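Local coordinates for protein ribokinase (Cryptococcus neoformans var. grubii serotype A, PDB 6CW5) that probably phosphorylates D-ribose at O-5, using ATP and magnesium, to give D-ribose 5-phosphate for nucleotide and amino acid synthesis or the pentose phosphate pathway, at residues A[19-24]-A[70-75]; A[60-65]-A[287-292]; A[173-176]-A[180-183]; A[202-205]-A[210-213]; A[280-285]-A[320-325]. One frame throughout, in Å; residues are numbered along the deposited sequence.

Contact 1: residues A[19-24]-A[70-75]; sequences GSVNID and GAIGDD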
# COMPACT_ATOMS: atom_id res chain seq x y z
N GLY A 19 0.16 12.18 -2.74
CA GLY A 19 0.27 12.72 -1.39
C GLY A 19 -1.03 13.31 -0.89
O GLY A 19 -2.10 13.08 -1.44
N SER A 20 -0.90 14.09 0.16
CA SER A 20 -2.03 14.48 0.99
C SER A 20 -2.58 15.85 0.61
O SER A 20 -1.87 16.70 0.08
CB SER A 20 -1.56 14.52 2.45
OG SER A 20 -0.46 15.41 2.56
N VAL A 21 -3.84 16.07 1.00
CA VAL A 21 -4.50 17.37 1.01
C VAL A 21 -5.07 17.57 2.39
O VAL A 21 -5.79 16.70 2.89
CB VAL A 21 -5.61 17.45 -0.04
CG1 VAL A 21 -6.30 18.83 -0.01
CG2 VAL A 21 -5.04 17.14 -1.42
N ASN A 22 -4.74 18.70 3.02
CA ASN A 22 -5.23 19.01 4.36
C ASN A 22 -5.95 20.35 4.34
O ASN A 22 -5.57 21.27 3.61
CB ASN A 22 -4.11 19.13 5.39
CG ASN A 22 -3.44 17.80 5.69
OD1 ASN A 22 -4.05 16.75 5.58
ND2 ASN A 22 -2.21 17.87 6.10
N ILE A 23 -6.97 20.44 5.17
CA ILE A 23 -7.47 21.75 5.61
C ILE A 23 -6.70 22.07 6.88
O ILE A 23 -6.82 21.36 7.87
CB ILE A 23 -8.98 21.73 5.83
CG1 ILE A 23 -9.67 21.42 4.50
CG2 ILE A 23 -9.44 23.08 6.41
CD1 ILE A 23 -11.19 21.23 4.62
N ASP A 24 -5.87 23.12 6.83
CA ASP A 24 -5.05 23.53 7.96
C ASP A 24 -5.87 24.46 8.83
O ASP A 24 -6.43 25.44 8.35
CB ASP A 24 -3.80 24.28 7.50
CG ASP A 24 -2.76 23.36 6.83
OD1 ASP A 24 -2.97 22.13 6.80
OD2 ASP A 24 -1.74 23.90 6.37
N GLY A 70 -4.61 11.67 -5.04
CA GLY A 70 -4.94 11.56 -3.63
C GLY A 70 -6.44 11.66 -3.46
O GLY A 70 -7.18 11.33 -4.38
N ALA A 71 -6.91 12.12 -2.30
CA ALA A 71 -8.35 12.14 -2.09
C ALA A 71 -8.72 13.23 -1.10
O ALA A 71 -7.97 13.53 -0.16
CB ALA A 71 -8.86 10.79 -1.58
N ILE A 72 -9.91 13.79 -1.29
CA ILE A 72 -10.50 14.76 -0.36
C ILE A 72 -11.93 14.33 -0.07
O ILE A 72 -12.49 13.45 -0.73
CB ILE A 72 -10.50 16.20 -0.92
CG1 ILE A 72 -11.26 16.24 -2.26
CG2 ILE A 72 -9.04 16.69 -1.07
CD1 ILE A 72 -11.59 17.67 -2.73
N GLY A 73 -12.54 15.00 0.91
CA GLY A 73 -13.98 14.91 1.06
C GLY A 73 -14.68 16.06 0.36
O GLY A 73 -14.03 16.97 -0.14
N ASP A 74 -16.02 15.99 0.35
CA ASP A 74 -16.83 17.09 -0.18
C ASP A 74 -16.38 18.43 0.37
O ASP A 74 -16.41 19.44 -0.35
CB ASP A 74 -18.31 16.88 0.18
CG ASP A 74 -19.05 16.03 -0.82
OD1 ASP A 74 -18.41 15.49 -1.74
OD2 ASP A 74 -20.29 15.91 -0.68
N ASP A 75 -15.98 18.47 1.65
CA ASP A 75 -15.67 19.73 2.30
C ASP A 75 -14.35 20.33 1.83
O ASP A 75 -14.04 21.47 2.20
CB ASP A 75 -15.65 19.56 3.82
CG ASP A 75 -14.61 18.56 4.31
OD1 ASP A 75 -13.97 17.81 3.52
OD2 ASP A 75 -14.41 18.52 5.55
O HOH W 1 -4.68 12.71 -0.48
O HOH W 2 -7.83 14.84 2.27

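Contact 2: residues A[60-65]-A[287-292]; sequences ARAGGQ and FVAGLM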
# COMPACT_ATOMS: atom_id res chain seq x y z
N ALA A 60 3.68 23.86 -9.53
CA ALA A 60 2.91 24.62 -10.51
C ALA A 60 3.31 26.10 -10.51
O ALA A 60 3.48 26.70 -11.57
CB ALA A 60 1.42 24.46 -10.22
N ARG A 61 3.43 26.70 -9.33
CA ARG A 61 3.79 28.11 -9.29
C ARG A 61 5.19 28.34 -9.85
O ARG A 61 5.46 29.40 -10.42
CB ARG A 61 3.68 28.65 -7.87
N ALA A 62 6.07 27.35 -9.72
CA ALA A 62 7.41 27.44 -10.26
C ALA A 62 7.47 27.16 -11.76
O ALA A 62 8.55 27.28 -12.36
CB ALA A 62 8.32 26.46 -9.52
N GLY A 63 6.35 26.79 -12.37
CA GLY A 63 6.31 26.61 -13.81
C GLY A 63 6.34 25.18 -14.31
O GLY A 63 6.47 24.98 -15.53
N GLY A 64 6.23 24.20 -13.44
CA GLY A 64 6.25 22.80 -13.84
C GLY A 64 4.86 22.22 -14.07
O GLY A 64 3.89 22.64 -13.45
N GLN A 65 4.78 21.26 -14.98
CA GLN A 65 3.55 20.50 -15.19
C GLN A 65 3.43 19.49 -14.07
O GLN A 65 4.35 18.69 -13.87
CB GLN A 65 3.56 19.78 -16.53
CG GLN A 65 3.64 20.69 -17.72
CD GLN A 65 2.27 21.15 -18.11
OE1 GLN A 65 1.62 20.53 -18.95
NE2 GLN A 65 1.80 22.23 -17.48
N PHE A 287 12.22 22.84 -5.89
CA PHE A 287 13.36 21.99 -6.23
C PHE A 287 13.00 21.02 -7.34
O PHE A 287 13.75 20.85 -8.30
CB PHE A 287 13.84 21.24 -4.99
CG PHE A 287 14.95 20.25 -5.27
CD1 PHE A 287 16.24 20.70 -5.55
CD2 PHE A 287 14.70 18.89 -5.24
CE1 PHE A 287 17.27 19.80 -5.79
CE2 PHE A 287 15.72 17.98 -5.49
CZ PHE A 287 17.01 18.44 -5.77
N VAL A 288 11.86 20.35 -7.22
CA VAL A 288 11.40 19.45 -8.28
C VAL A 288 11.18 20.21 -9.58
O VAL A 288 11.59 19.76 -10.66
CB VAL A 288 10.14 18.70 -7.82
CG1 VAL A 288 9.51 17.93 -8.99
CG2 VAL A 288 10.46 17.75 -6.65
N ALA A 289 10.55 21.39 -9.51
CA ALA A 289 10.40 22.16 -10.74
C ALA A 289 11.75 22.53 -11.33
O ALA A 289 11.88 22.63 -12.56
CB ALA A 289 9.58 23.43 -10.51
N GLY A 290 12.75 22.74 -10.48
CA GLY A 290 14.09 23.01 -10.98
C GLY A 290 14.71 21.79 -11.62
O GLY A 290 15.40 21.90 -12.63
N LEU A 291 14.48 20.61 -11.05
CA LEU A 291 14.94 19.39 -11.70
C LEU A 291 14.28 19.22 -13.06
O LEU A 291 14.94 18.88 -14.05
CB LEU A 291 14.67 18.17 -10.81
CG LEU A 291 15.44 18.09 -9.48
CD1 LEU A 291 15.02 16.85 -8.71
CD2 LEU A 291 16.92 18.09 -9.70
N MET A 292 12.97 19.48 -13.15
CA MET A 292 12.27 19.30 -14.41
C MET A 292 12.63 20.34 -15.47
O MET A 292 12.49 20.05 -16.67
CB MET A 292 10.76 19.35 -14.17
CG MET A 292 10.23 18.12 -13.52
SD MET A 292 8.45 18.32 -13.47
CE MET A 292 8.41 19.22 -11.97

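Contact 3: residues A[173-176]-A[180-183]; sequences SPML and QLRE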
# COMPACT_ATOMS: atom_id res chain seq x y z
N SER A 173 7.78 13.08 5.95
CA SER A 173 7.00 13.92 6.88
C SER A 173 5.55 13.47 6.85
O SER A 173 4.91 13.52 5.79
CB SER A 173 7.10 15.40 6.51
OG SER A 173 6.26 16.16 7.37
N PRO A 174 4.96 13.10 7.99
CA PRO A 174 5.61 12.97 9.31
C PRO A 174 6.63 11.85 9.31
O PRO A 174 6.58 11.04 8.42
CB PRO A 174 4.45 12.64 10.25
CG PRO A 174 3.38 12.02 9.31
CD PRO A 174 3.51 12.81 8.05
N MET A 175 7.53 11.80 10.30
CA MET A 175 8.61 10.82 10.27
C MET A 175 8.07 9.39 10.37
O MET A 175 7.09 9.11 11.08
CB MET A 175 9.61 11.12 11.41
CG MET A 175 10.86 10.21 11.44
SD MET A 175 11.70 10.03 9.89
CE MET A 175 12.13 11.76 9.53
N LEU A 176 8.72 8.49 9.62
CA LEU A 176 8.45 7.06 9.62
C LEU A 176 9.01 6.45 10.90
O LEU A 176 9.89 7.03 11.54
CB LEU A 176 9.09 6.39 8.39
CG LEU A 176 8.39 6.65 7.03
CD1 LEU A 176 8.51 8.11 6.61
CD2 LEU A 176 9.02 5.76 5.94
N GLN A 180 10.40 1.12 9.81
CA GLN A 180 10.01 1.48 8.45
C GLN A 180 11.16 2.13 7.69
O GLN A 180 11.35 1.86 6.51
CB GLN A 180 8.82 2.44 8.50
CG GLN A 180 7.53 1.73 8.90
CD GLN A 180 6.42 2.70 9.24
OE1 GLN A 180 6.63 3.93 9.36
NE2 GLN A 180 5.21 2.16 9.37
N LEU A 181 11.92 3.02 8.35
CA LEU A 181 13.07 3.62 7.69
C LEU A 181 14.09 2.55 7.29
O LEU A 181 14.62 2.56 6.17
CB LEU A 181 13.73 4.67 8.61
CG LEU A 181 12.84 5.88 8.92
CD1 LEU A 181 13.51 6.66 10.07
CD2 LEU A 181 12.72 6.75 7.66
N ARG A 182 14.35 1.59 8.18
CA ARG A 182 15.34 0.57 7.86
C ARG A 182 14.91 -0.36 6.74
O ARG A 182 15.77 -0.96 6.08
CB ARG A 182 15.66 -0.28 9.10
CG ARG A 182 16.39 0.49 10.17
CD ARG A 182 16.79 -0.43 11.34
NE ARG A 182 15.66 -0.84 12.17
CZ ARG A 182 15.31 -0.21 13.30
NH1 ARG A 182 15.98 0.87 13.71
NH2 ARG A 182 14.29 -0.66 14.01
N GLU A 183 13.61 -0.46 6.48
CA GLU A 183 13.11 -1.37 5.45
C GLU A 183 12.71 -0.65 4.18
O GLU A 183 12.28 -1.30 3.22
CB GLU A 183 11.91 -2.16 6.00
CG GLU A 183 12.35 -3.16 7.08
CD GLU A 183 11.26 -3.51 8.07
OE1 GLU A 183 10.07 -3.49 7.67
OE2 GLU A 183 11.59 -3.78 9.25

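Contact 4: residues A[202-205]-A[210-213]; sequences LLLA and ANPG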
# COMPACT_ATOMS: atom_id res chain seq x y z
N LEU A 202 16.89 9.66 10.67
CA LEU A 202 17.37 8.54 9.86
C LEU A 202 18.66 7.97 10.44
O LEU A 202 18.82 6.75 10.56
CB LEU A 202 17.61 8.98 8.42
CG LEU A 202 16.42 8.73 7.47
CD1 LEU A 202 15.26 9.67 7.82
CD2 LEU A 202 16.92 8.94 6.04
N LEU A 203 19.62 8.85 10.75
CA LEU A 203 20.89 8.35 11.27
C LEU A 203 20.66 7.53 12.54
O LEU A 203 21.28 6.47 12.71
CB LEU A 203 21.84 9.53 11.54
CG LEU A 203 22.47 10.07 10.26
CD1 LEU A 203 23.06 11.43 10.52
CD2 LEU A 203 23.55 9.11 9.71
N LEU A 204 19.77 8.00 13.42
CA LEU A 204 19.49 7.27 14.66
C LEU A 204 18.85 5.93 14.36
O LEU A 204 19.17 4.92 15.00
CB LEU A 204 18.57 8.08 15.57
CG LEU A 204 19.17 9.21 16.41
CD1 LEU A 204 18.06 9.98 17.13
CD2 LEU A 204 20.17 8.64 17.39
N ALA A 205 17.92 5.89 13.40
CA ALA A 205 17.28 4.62 13.07
C ALA A 205 18.28 3.66 12.44
O ALA A 205 18.08 2.43 12.50
CB ALA A 205 16.08 4.85 12.13
N ALA A 210 25.44 9.77 15.47
CA ALA A 210 25.34 11.14 14.98
C ALA A 210 23.89 11.60 15.05
O ALA A 210 22.97 10.83 14.75
CB ALA A 210 25.85 11.24 13.54
N ASN A 211 23.67 12.83 15.51
CA ASN A 211 22.34 13.44 15.46
C ASN A 211 22.47 14.92 15.18
O ASN A 211 22.48 15.75 16.10
CB ASN A 211 21.54 13.19 16.74
CG ASN A 211 20.09 13.64 16.59
OD1 ASN A 211 19.70 14.19 15.56
ND2 ASN A 211 19.29 13.40 17.62
N PRO A 212 22.53 15.31 13.91
CA PRO A 212 22.63 16.75 13.60
C PRO A 212 21.46 17.55 14.12
O PRO A 212 21.57 18.77 14.24
CB PRO A 212 22.71 16.78 12.06
CG PRO A 212 23.08 15.38 11.65
CD PRO A 212 22.45 14.49 12.70
N GLY A 213 20.35 16.90 14.49
CA GLY A 213 19.26 17.66 15.07
C GLY A 213 19.57 18.26 16.42
O GLY A 213 18.79 19.09 16.90

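Contact 5: residues A[280-285]-A[320-325]; sequences GDCFAG and SVPTLN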
# COMPACT_ATOMS: atom_id res chain seq x y z
N GLY A 280 9.09 24.62 3.89
CA GLY A 280 9.77 23.43 3.41
C GLY A 280 9.06 22.82 2.22
O GLY A 280 9.70 22.36 1.28
N ASP A 281 7.72 22.83 2.24
CA ASP A 281 6.97 22.33 1.08
C ASP A 281 7.20 23.19 -0.14
O ASP A 281 7.36 22.68 -1.26
CB ASP A 281 5.47 22.27 1.41
CG ASP A 281 5.16 21.25 2.49
OD1 ASP A 281 5.96 20.31 2.65
OD2 ASP A 281 4.15 21.39 3.18
N CYS A 282 7.22 24.51 0.04
CA CYS A 282 7.59 25.40 -1.05
C CYS A 282 8.94 25.01 -1.64
O CYS A 282 9.08 24.82 -2.85
CB CYS A 282 7.62 26.84 -0.56
SG CYS A 282 7.93 28.02 -1.87
N PHE A 283 9.95 24.86 -0.78
CA PHE A 283 11.27 24.47 -1.26
C PHE A 283 11.21 23.19 -2.09
O PHE A 283 11.76 23.13 -3.19
CB PHE A 283 12.22 24.31 -0.07
CG PHE A 283 13.61 23.94 -0.48
CD1 PHE A 283 14.53 24.93 -0.77
CD2 PHE A 283 14.00 22.62 -0.59
CE1 PHE A 283 15.83 24.59 -1.16
CE2 PHE A 283 15.27 22.28 -0.99
CZ PHE A 283 16.19 23.28 -1.27
N ALA A 284 10.51 22.17 -1.58
CA ALA A 284 10.47 20.88 -2.27
C ALA A 284 9.87 21.00 -3.67
O ALA A 284 10.40 20.45 -4.64
CB ALA A 284 9.67 19.87 -1.44
N GLY A 285 8.74 21.70 -3.79
CA GLY A 285 8.14 21.85 -5.10
C GLY A 285 8.99 22.67 -6.06
O GLY A 285 9.12 22.34 -7.24
N SER A 320 1.12 31.40 0.10
CA SER A 320 2.36 32.17 0.09
C SER A 320 3.39 31.65 -0.91
O SER A 320 4.49 32.21 -0.99
CB SER A 320 2.97 32.22 1.49
OG SER A 320 3.26 30.92 1.99
N VAL A 321 3.08 30.60 -1.66
CA VAL A 321 4.01 30.08 -2.66
C VAL A 321 4.11 31.09 -3.80
O VAL A 321 3.12 31.33 -4.50
CB VAL A 321 3.59 28.70 -3.18
CG1 VAL A 321 4.45 28.32 -4.36
CG2 VAL A 321 3.69 27.66 -2.08
N PRO A 322 5.28 31.68 -4.03
CA PRO A 322 5.39 32.71 -5.07
C PRO A 322 5.33 32.11 -6.47
O PRO A 322 5.48 30.91 -6.68
CB PRO A 322 6.76 33.34 -4.79
CG PRO A 322 7.55 32.24 -4.13
CD PRO A 322 6.56 31.44 -3.33
N THR A 323 5.09 33.00 -7.44
CA THR A 323 5.23 32.66 -8.85
C THR A 323 6.69 32.78 -9.27
O THR A 323 7.54 33.31 -8.54
CB THR A 323 4.36 33.57 -9.71
OG1 THR A 323 4.76 34.93 -9.52
CG2 THR A 323 2.88 33.42 -9.32
N LEU A 324 7.00 32.28 -10.46
CA LEU A 324 8.39 32.24 -10.94
C LEU A 324 8.86 33.66 -11.27
O LEU A 324 8.34 34.30 -12.20
CB LEU A 324 8.50 31.31 -12.14
CG LEU A 324 9.91 31.11 -12.71
CD1 LEU A 324 10.85 30.56 -11.65
CD2 LEU A 324 9.86 30.20 -13.93
N ASN A 325 9.84 34.16 -10.52
CA ASN A 325 10.29 35.55 -10.64
C ASN A 325 11.80 35.68 -10.58
O ASN A 325 12.36 36.03 -9.54
CB ASN A 325 9.65 36.40 -9.54
CG ASN A 325 8.14 36.51 -9.67
OD1 ASN A 325 7.42 36.65 -8.68
ND2 ASN A 325 7.66 36.45 -10.91

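Contact 1: residues A[19-24]-A[70-75]
From Gly-19 beside Gly-70 the two backbones run on almost in the same direction, 13° apart, but spread from 5.8 Å between the CA atoms of Gly-19 and Gly-70 to 9.1 Å between those of Ile-23 and Asp-75. With no side chain on Gly-70, its CA can lie 3.9 Å from Gly-19 O. In the widening gap, water takes over the pairing: one molecule accepts from Ala-71 N and lies 2.8 Å from Gly-19 O, while a second sits 2.8 Å from both Val-21 O and Ala-71 O. The chain is here leaving strand 15-18 of the central ribokinase sheet, where it neighbours strand 66-73, for strand 22-29 of the small lid sheet. Branched aliphatic residues fill the fork. Val-21 places CG1 anti to its backbone N (chi1 179°), and this methyl meets Ile-72 CG2 at 3.6 Å, the two side chains crossing obliquely. Farther out, Ile-23 reaches with CD1 to 3.7 Å from Asp-75 O, while the carboxylate of Asp-75 turns to Thr-101. On the other side of the strand, Asn-22 and Asp-24, predicted to bind the sugar, hydrogen-bond a glycerol.

Contact 2: residues A[60-65]-A[287-292]
Ala-62 and Ala-289 meet methyl to methyl, their CB atoms 3.4 Å apart, tighter than usual for two carbons. Alanine suits both positions because the side chain is a single methyl, and the end of one helix can therefore press directly against the flank of another. The second touch is made by Met-292, whose SD lies 4.1 Å from Gln-65 O. Its side chain leaves the helix extended through chi2 and then bends at chi3 (-86°), which turns CE back toward Gly-64. Glycine suits that place because it puts no side chain in the way of the methionine methyl. Gln-65 takes part through its backbone, and its amide leads away from the helix. No hydrogen bond joins the two segments.

What sets these groups in place lies one step behind them. On the 60-65 side, Gly-63 N bonds to Ala-60 O at 3.0 Å, and the positive phi of Gly-63 (102°), which glycine adopts easily, swings the chain out of the helix. Gln-65 then pairs its backbone with Cys-15 as strand 66-73 begins. On the 287-292 side, Met-292 N is held by Val-288 O, while Val-288 and Met-292 both pack on Cys-15. The other flank of this helix carries Phe-287, whose ring takes Leu-291 CG over one face and meets Trp-191 edge to face. The turn at Gly-63 is a Schellman motif, ending helix 51-61 where it packs on helix 279-292 against the central sheet of the alpha/beta ribokinase fold.

Contact 3: residues A[173-176]-A[180-183]
The pairing of Leu-176 with Leu-181, five residues on, is consistent with a hydrophobic staple at the start of helix 178-183: Leu-176 precedes Thr-177, the residue just before the helix, and closes over Leu-181 in its first turn. Leu-181 CD2 lies against Leu-176 CB at 3.7 Å, and leucine's forked end gives Leu-181 a second methyl, CD1, for Met-175. The methionine CG stands opposite the backbone N about the CA-CB bond (chi1 -176°), and bends at chi2 and chi3 then bring SD to 3.8 Å from Leu-181 CD1, with the two chains at about a right angle. The unbranched, pliable thioether suits this fold-back.

Gln-180 comes in from the helix across the leucine, its OE1 3.6 Å from Leu-176 CB. A long amide is useful here because its two ends do different jobs: OE1 accepts a hydrogen bond from Thr-177 N at the helix start, and NE2 donates to Thr-130 O of the second subunit. With both ends tied, the amide's rotation is fixed, and the helix start is linked to the dimer partner. A phosphate ion, probably from the crystallisation liquor, lies near this side chain. Upstream, the loop contains a cis peptide before Pro-174, whose carbonyl is held by Asn-145 ND2. The leucine pair, with a glutamine bond consistent with half of a capping box, is typical of a helix N-terminus, here following central strand 167-170.

Contact 4: residues A[202-205]-A[210-213]
Ala-210 O is buried against Leu-203 with no hydrogen-bonding partner anywhere in the model, an uncommon state for a carbonyl oxygen. Its neighbour across the contact is aliphatic: Leu-203 CB lies 3.6 Å away. The rest of the Leu-203 side chain reaches on along the loop. CG is anti to the carbonyl carbon (chi1 -77°), and from there CD1 goes to Pro-212 CD at 3.8 Å, the leucine crossing the proline ring at about a right angle. The same methyl comes to 4.1 Å from Ala-210 CB, so one branch of a leucine occupies the notch between a small residue and a rigid ring. Leu-204, one residue on and nearer the solvent, sets CD1 3.7 Å from Asn-211 ND2, a methyl alongside an amide nitrogen rather than a polar bond.

The other end of that amide shapes the loop. Asn-211 OD1 accepts from Gly-213 N at 3.0 Å, forming an Asx turn that leads into the 3-10 segment at Pro-212. The bond is bent, with an N-H...O angle of 137°, and its donor stands 46° above the carbonyl plane. Proline suits the first position of that segment, its ring already restricting phi to a value that suits a 3-10 turn. Ser-208 OG receives Ala-210 N a little earlier in the chain. Leu-203 and Ala-210 both rest on Glu-230 of helix 220-233, and the far side of helix 196-205 meets helix 178-183 through Leu-202 and Ala-205.

Contact 5: residues A[280-285]-A[320-325]
OD2 of Asp-281, the residue just before Cys-282, which meets Val-321 and Pro-322, is gripped twice, by a salt bridge from Lys-51 NZ and a hydrogen bond from Asn-54 ND2. Gln-55 NE2 holds OD1, and three side chains thus fix the orientation of the carboxylate. Asp-281 is the predicted proton acceptor and lies in the GAGD signature of the PfkB family, in the first turn of helix 279-292. Its backbone O is held by Gly-285 N at 3.0 Å, as part of the regular helix.

Cys-282, the next residue, points toward the 320-325 loop. With SG turned away from its own backbone N (chi1 -175°), the sulfur is carried out to 4.0 Å from Pro-322 CD. Val-321 CG2 lies 4.3 Å from the same sulfur. A thiol is small and weakly polar, well suited to a place between a proline ring and a valine methyl, and it also packs on Cys-311. Pro-322 O, in turn, takes a hydrogen bond from Tyr-286 OH.

At the start of the loop, Ser-320 OG bonds to Gly-316 O; all three of Cys-311, Gly-316 and Ser-320 are predicted potassium ligands. The joint between the helix with the predicted base and the loop with a predicted potassium ligand is thus apolar: it relies on shape and van der Waals contact, and no polar bond crosses between the two segments.

In the fold
Contacts 1 and 5 are buried and border predicted functional sites, while contacts 2, 3 and 4 are partly buried. Contacts 2 and 5 share helix 279-292, with centres 9 Å apart, and they touch where the CB of Arg-61 packs on Val-321 and Ala-62 on Leu-324. Contacts 3 and 4 likewise meet, through Leu-181 with Leu-202 and Ala-205 and a hydrogen bond from Arg-182 NH1 to Ala-205 O; both are local closures between a loop and a nearby helix. Contact 1 stands apart, touching none of the others. All five rely on apolar packing across their segments, but only contact 1 has waters bridging its backbones, and only contact 3 reaches the second subunit.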